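Long-range contact in cryptic loci regulator 2 (Schizosaccharomyces pombe 972h-, PDB 5IKJ), which promotes transcriptional silencing and proper nucleosome positioning at heterochromatin as part of the histone-deacetylase-containing SHREC complex: residues 462-474 against 491-503. Sequence-based numbering, arbitrary orientation.
Sequences RLQMVSKLSNTYF and VLGRWYEPWFVKG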
loop_
_atom_site.group_PDB
_atom_site.type_symbol
_atom_site.label_atom_id
_atom_site.label_comp_id
_atom_site.label_asym_id
_atom_site.label_seq_id
_atom_site.Cartn_x
_atom_site.Cartn_y
_atom_site.Cartn_z
ATOM N N ARG A 462 -10.014 9.970 6.353
ATOM C CA ARG A 462 -9.028 10.661 7.177
ATOM C C ARG A 462 -9.587 11.971 7.722
ATOM O O ARG A 462 -9.460 12.263 8.916
ATOM C CB ARG A 462 -7.761 10.905 6.357
ATOM C CG ARG A 462 -6.646 11.647 7.076
ATOM C CD ARG A 462 -5.460 11.822 6.141
ATOM N NE ARG A 462 -4.275 12.362 6.798
ATOM C CZ ARG A 462 -3.123 12.598 6.176
ATOM N NH1 ARG A 462 -3.001 12.343 4.879
ATOM N NH2 ARG A 462 -2.091 13.089 6.846
ATOM N N LEU A 463 -10.213 12.775 6.859
ATOM C CA LEU A 463 -10.750 14.058 7.299
ATOM C C LEU A 463 -12.040 13.898 8.094
ATOM O O LEU A 463 -12.306 14.696 8.999
ATOM C CB LEU A 463 -10.980 14.974 6.095
ATOM C CG LEU A 463 -9.724 15.496 5.392
ATOM C CD1 LEU A 463 -10.102 16.382 4.214
ATOM C CD2 LEU A 463 -8.817 16.259 6.351
ATOM N N GLN A 464 -12.852 12.886 7.776
ATOM C CA GLN A 464 -14.020 12.598 8.602
ATOM C C GLN A 464 -13.616 12.358 10.050
ATOM O O GLN A 464 -14.297 12.808 10.977
ATOM C CB GLN A 464 -14.767 11.379 8.059
ATOM C CG GLN A 464 -15.448 11.586 6.716
ATOM C CD GLN A 464 -16.096 10.314 6.199
ATOM O OE1 GLN A 464 -15.972 9.251 6.806
ATOM N NE2 GLN A 464 -16.792 10.418 5.071
ATOM N N MET A 465 -12.505 11.649 10.261
ATOM C CA MET A 465 -12.063 11.346 11.618
ATOM C C MET A 465 -11.481 12.579 12.297
ATOM O O MET A 465 -11.732 12.816 13.484
ATOM C CB MET A 465 -11.041 10.210 11.586
ATOM C CG MET A 465 -11.629 8.861 11.194
ATOM S SD MET A 465 -12.798 8.207 12.406
ATOM C CE MET A 465 -11.756 8.047 13.855
ATOM N N VAL A 466 -10.700 13.378 11.564
ATOM C CA VAL A 466 -10.193 14.627 12.122
ATOM C C VAL A 466 -11.345 15.513 12.571
ATOM O O VAL A 466 -11.234 16.235 13.569
ATOM C CB VAL A 466 -9.294 15.349 11.096
ATOM C CG1 VAL A 466 -8.905 16.739 11.591
ATOM C CG2 VAL A 466 -8.047 14.526 10.813
ATOM N N SER A 467 -12.468 15.476 11.850
ATOM C CA SER A 467 -13.616 16.293 12.223
ATOM C C SER A 467 -14.259 15.787 13.508
ATOM O O SER A 467 -14.626 16.582 14.381
ATOM C CB SER A 467 -14.634 16.314 11.082
ATOM O OG SER A 467 -14.118 16.995 9.951
ATOM N N LYS A 468 -14.403 14.466 13.643
ATOM C CA LYS A 468 -14.988 13.903 14.856
ATOM C C LYS A 468 -14.106 14.149 16.073
ATOM O O LYS A 468 -14.618 14.301 17.187
ATOM C CB LYS A 468 -15.218 12.402 14.678
ATOM C CG LYS A 468 -16.187 12.039 13.562
ATOM C CD LYS A 468 -16.055 10.575 13.157
ATOM C CE LYS A 468 -16.327 9.630 14.320
ATOM N NZ LYS A 468 -16.178 8.203 13.923
ATOM N N LEU A 469 -12.789 14.193 15.885
ATOM C CA LEU A 469 -11.842 14.252 16.991
ATOM C C LEU A 469 -11.297 15.651 17.249
ATOM O O LEU A 469 -10.426 15.809 18.110
ATOM C CB LEU A 469 -10.677 13.292 16.729
ATOM C CG LEU A 469 -11.053 11.836 16.450
ATOM C CD1 LEU A 469 -9.797 11.015 16.202
ATOM C CD2 LEU A 469 -11.864 11.251 17.596
ATOM N N SER A 470 -11.777 16.664 16.534
ATOM C CA SER A 470 -11.326 18.028 16.760
ATOM C C SER A 470 -12.440 18.987 16.372
ATOM O O SER A 470 -13.448 18.597 15.776
ATOM C CB SER A 470 -10.050 18.338 15.971
ATOM O OG SER A 470 -10.305 18.361 14.576
ATOM N N ASN A 471 -12.249 20.255 16.723
ATOM C CA ASN A 471 -13.162 21.316 16.306
ATOM C C ASN A 471 -12.671 21.970 15.018
ATOM O O ASN A 471 -12.511 23.186 14.924
ATOM C CB ASN A 471 -13.316 22.342 17.424
ATOM C CG ASN A 471 -13.893 21.740 18.692
ATOM O OD1 ASN A 471 -13.351 21.925 19.782
ATOM N ND2 ASN A 471 -14.995 21.009 18.555
ATOM N N THR A 472 -12.425 21.135 14.011
ATOM C CA THR A 472 -11.871 21.566 12.735
ATOM C C THR A 472 -12.812 21.152 11.613
ATOM O O THR A 472 -13.292 20.014 11.584
ATOM C CB THR A 472 -10.475 20.970 12.522
ATOM O OG1 THR A 472 -9.595 21.440 13.551
ATOM C CG2 THR A 472 -9.913 21.367 11.162
ATOM N N TYR A 473 -13.065 22.081 10.694
ATOM C CA TYR A 473 -14.012 21.906 9.603
ATOM C C TYR A 473 -13.292 22.135 8.281
ATOM O O TYR A 473 -12.433 23.017 8.180
ATOM C CB TYR A 473 -15.184 22.885 9.772
ATOM C CG TYR A 473 -16.235 22.857 8.687
ATOM C CD1 TYR A 473 -17.079 21.764 8.534
ATOM C CD2 TYR A 473 -16.410 23.944 7.842
ATOM C CE1 TYR A 473 -18.051 21.747 7.550
ATOM C CE2 TYR A 473 -17.380 23.937 6.862
ATOM C CZ TYR A 473 -18.197 22.837 6.717
ATOM O OH TYR A 473 -19.162 22.831 5.737
ATOM N N PHE A 474 -13.635 21.337 7.270
ATOM C CA PHE A 474 -12.932 21.349 5.994
ATOM C C PHE A 474 -13.899 21.644 4.856
ATOM O O PHE A 474 -15.013 21.110 4.821
ATOM C CB PHE A 474 -12.223 20.011 5.749
ATOM C CG PHE A 474 -11.209 19.660 6.803
ATOM C CD1 PHE A 474 -9.947 20.230 6.786
ATOM C CD2 PHE A 474 -11.517 18.757 7.807
ATOM C CE1 PHE A 474 -9.013 19.909 7.752
ATOM C CE2 PHE A 474 -10.587 18.434 8.777
ATOM C CZ PHE A 474 -9.332 19.011 8.748
ATOM N N VAL A 491 5.116 21.883 -3.949
ATOM C CA VAL A 491 4.728 21.101 -2.782
ATOM C C VAL A 491 5.722 21.389 -1.666
ATOM O O VAL A 491 6.938 21.248 -1.853
ATOM C CB VAL A 491 4.686 19.600 -3.110
ATOM C CG1 VAL A 491 4.288 18.794 -1.880
ATOM C CG2 VAL A 491 3.719 19.333 -4.254
ATOM N N LEU A 492 5.209 21.796 -0.508
ATOM C CA LEU A 492 6.052 22.207 0.607
ATOM C C LEU A 492 6.271 21.105 1.631
ATOM O O LEU A 492 7.313 21.093 2.296
ATOM C CB LEU A 492 5.441 23.428 1.304
ATOM C CG LEU A 492 5.161 24.625 0.390
ATOM C CD1 LEU A 492 4.479 25.749 1.159
ATOM C CD2 LEU A 492 6.442 25.130 -0.261
ATOM N N GLY A 493 5.328 20.188 1.774
ATOM C CA GLY A 493 5.486 19.094 2.709
ATOM C C GLY A 493 4.143 18.466 3.024
ATOM O O GLY A 493 3.128 18.772 2.400
ATOM N N ARG A 494 4.170 17.573 4.006
ATOM C CA ARG A 494 2.952 16.920 4.454
ATOM C C ARG A 494 2.058 17.889 5.217
ATOM O O ARG A 494 2.528 18.819 5.877
ATOM C CB ARG A 494 3.273 15.736 5.362
ATOM C CG ARG A 494 3.906 14.539 4.674
ATOM C CD ARG A 494 4.168 13.425 5.681
ATOM N NE ARG A 494 2.972 13.113 6.461
ATOM C CZ ARG A 494 2.923 12.215 7.439
ATOM N NH1 ARG A 494 4.003 11.523 7.770
ATOM N NH2 ARG A 494 1.786 12.010 8.086
ATOM N N TRP A 495 0.754 17.657 5.118
ATOM C CA TRP A 495 -0.210 18.230 6.044
ATOM C C TRP A 495 -0.405 17.254 7.196
ATOM O O TRP A 495 -0.599 16.055 6.974
ATOM C CB TRP A 495 -1.541 18.503 5.342
ATOM C CG TRP A 495 -2.644 18.970 6.249
ATOM C CD1 TRP A 495 -2.982 20.262 6.534
ATOM C CD2 TRP A 495 -3.562 18.147 6.982
ATOM N NE1 TRP A 495 -4.050 20.293 7.398
ATOM C CE2 TRP A 495 -4.424 19.008 7.689
ATOM C CE3 TRP A 495 -3.734 16.766 7.112
ATOM C CZ2 TRP A 495 -5.444 18.534 8.512
ATOM C CZ3 TRP A 495 -4.747 16.296 7.930
ATOM C CH2 TRP A 495 -5.589 17.177 8.619
ATOM N N TYR A 496 -0.339 17.764 8.420
ATOM C CA TYR A 496 -0.501 16.944 9.609
ATOM C C TYR A 496 -1.799 17.301 10.320
ATOM O O TYR A 496 -2.244 18.452 10.302
ATOM C CB TYR A 496 0.681 17.118 10.569
ATOM C CG TYR A 496 2.008 16.654 10.011
ATOM C CD1 TYR A 496 2.344 15.308 9.995
ATOM C CD2 TYR A 496 2.928 17.565 9.513
ATOM C CE1 TYR A 496 3.558 14.882 9.490
ATOM C CE2 TYR A 496 4.142 17.148 9.007
ATOM C CZ TYR A 496 4.452 15.806 8.999
ATOM O OH TYR A 496 5.660 15.382 8.496
ATOM N N GLU A 497 -2.399 16.295 10.950
ATOM C CA GLU A 497 -3.626 16.509 11.695
ATOM C C GLU A 497 -3.392 17.598 12.744
ATOM O O GLU A 497 -2.269 17.771 13.228
ATOM C CB GLU A 497 -4.090 15.207 12.353
ATOM C CG GLU A 497 -4.558 14.130 11.369
ATOM C CD GLU A 497 -3.416 13.491 10.602
ATOM O OE1 GLU A 497 -2.244 13.752 10.948
ATOM O OE2 GLU A 497 -3.688 12.729 9.652
ATOM N N PRO A 498 -4.430 18.357 13.104
ATOM C CA PRO A 498 -4.198 19.552 13.935
ATOM C C PRO A 498 -3.598 19.246 15.297
ATOM O O PRO A 498 -2.897 20.099 15.856
ATOM C CB PRO A 498 -5.595 20.177 14.051
ATOM C CG PRO A 498 -6.543 19.055 13.802
ATOM C CD PRO A 498 -5.861 18.129 12.843
ATOM N N TRP A 499 -3.844 18.058 15.848
ATOM C CA TRP A 499 -3.246 17.673 17.121
ATOM C C TRP A 499 -1.838 17.114 16.965
ATOM O O TRP A 499 -1.149 16.923 17.973
ATOM C CB TRP A 499 -4.118 16.629 17.822
ATOM C CG TRP A 499 -4.234 15.339 17.057
ATOM C CD1 TRP A 499 -3.311 14.333 16.997
ATOM C CD2 TRP A 499 -5.335 14.920 16.243
ATOM N NE1 TRP A 499 -3.768 13.316 16.197
ATOM C CE2 TRP A 499 -5.010 13.651 15.721
ATOM C CE3 TRP A 499 -6.564 15.493 15.904
ATOM C CZ2 TRP A 499 -5.869 12.946 14.881
ATOM C CZ3 TRP A 499 -7.417 14.792 15.070
ATOM C CH2 TRP A 499 -7.065 13.533 14.567
ATOM N N PHE A 500 -1.399 16.858 15.732
ATOM C CA PHE A 500 -0.175 16.098 15.510
ATOM C C PHE A 500 1.062 16.842 15.998
ATOM O O PHE A 500 2.040 16.206 16.407
ATOM C CB PHE A 500 -0.041 15.767 14.024
ATOM C CG PHE A 500 0.985 14.713 13.723
ATOM C CD1 PHE A 500 0.671 13.369 13.842
ATOM C CD2 PHE A 500 2.258 15.064 13.311
ATOM C CE1 PHE A 500 1.612 12.398 13.563
ATOM C CE2 PHE A 500 3.201 14.096 13.029
ATOM C CZ PHE A 500 2.877 12.762 13.153
ATOM N N VAL A 501 1.049 18.174 15.965
ATOM C CA VAL A 501 2.242 18.964 16.260
ATOM C C VAL A 501 1.828 20.187 17.067
ATOM O O VAL A 501 1.193 21.102 16.530
ATOM C CB VAL A 501 2.986 19.399 14.990
ATOM C CG1 VAL A 501 4.372 19.916 15.348
ATOM C CG2 VAL A 501 3.075 18.256 13.994
ATOM N N LYS A 502 2.189 20.209 18.347
ATOM C CA LYS A 502 2.175 21.447 19.112
ATOM C C LYS A 502 3.253 22.370 18.555
ATOM O O LYS A 502 4.423 21.982 18.468
ATOM C CB LYS A 502 2.414 21.159 20.593
ATOM C CG LYS A 502 3.746 20.480 20.875
ATOM C CD LYS A 502 3.943 20.168 22.345
ATOM C CE LYS A 502 5.310 19.548 22.571
ATOM N NZ LYS A 502 5.581 19.257 24.003
ATOM N N GLY A 503 2.867 23.575 18.161
ATOM C CA GLY A 503 3.784 24.494 17.519
ATOM C C GLY A 503 3.626 24.510 16.012
ATOM O O GLY A 503 2.624 24.060 15.450
HETATM O O HOH W 1 0.164 13.681 5.359
#
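Arg462 and Glu497 form a buried salt bridge in which two nitrogens of the arginine hold one carboxylate oxygen. Arg462 NE reaches Glu497 OE2 at 2.9 Å with an N-H...O angle of 157°, and Arg462 NH2 adds a longer, more bent bond to Glu497 OE2 at 3.2 Å. Both approach the same face of the carboxylate, while OE2 lies almost within the guanidinium plane. The side chain is fully extended, with CG anti to the backbone N (chi1 179°), and this length carries the charge from helix to loop. Every guanidinium nitrogen has a partner: NH1 pairs with Asp393, and NH2 also donates to a water that accepts from Arg494 NE as well. Arg462 NH2 and Arg494 NH2 are 4.2 Å apart; Arg494 NH1 bridges to Glu246, which probably offsets the second charge. Glu497 OE1 has a weak bond from Ser240. A leucine in place of Arg462 would probably leave Glu497 and Asp393 without their buried cation.

Beside the charges the contact is largely apolar. Branched Val466 sends CG1 to Pro498 CD (3.6 Å), tip to tip with the compact ring, and CG2 onto Glu497 CG (3.6 Å). Broad Trp499 spans two helix residues, CH2 against Val466 CG2 and CZ3 against Leu469 CB. Phe474 meets the indole of Trp495 obliquely, planes at 77°, and Trp495 NE1 bonds Gln434.

Within the Clr2 family region, assigned to the SH3 clan, helix 461-469 and strand 472-476 thus pack on the loop following strand 491-494, with strands 394-397 and 425-436 alongside and helix 278-285 touching Leu469 and Trp499.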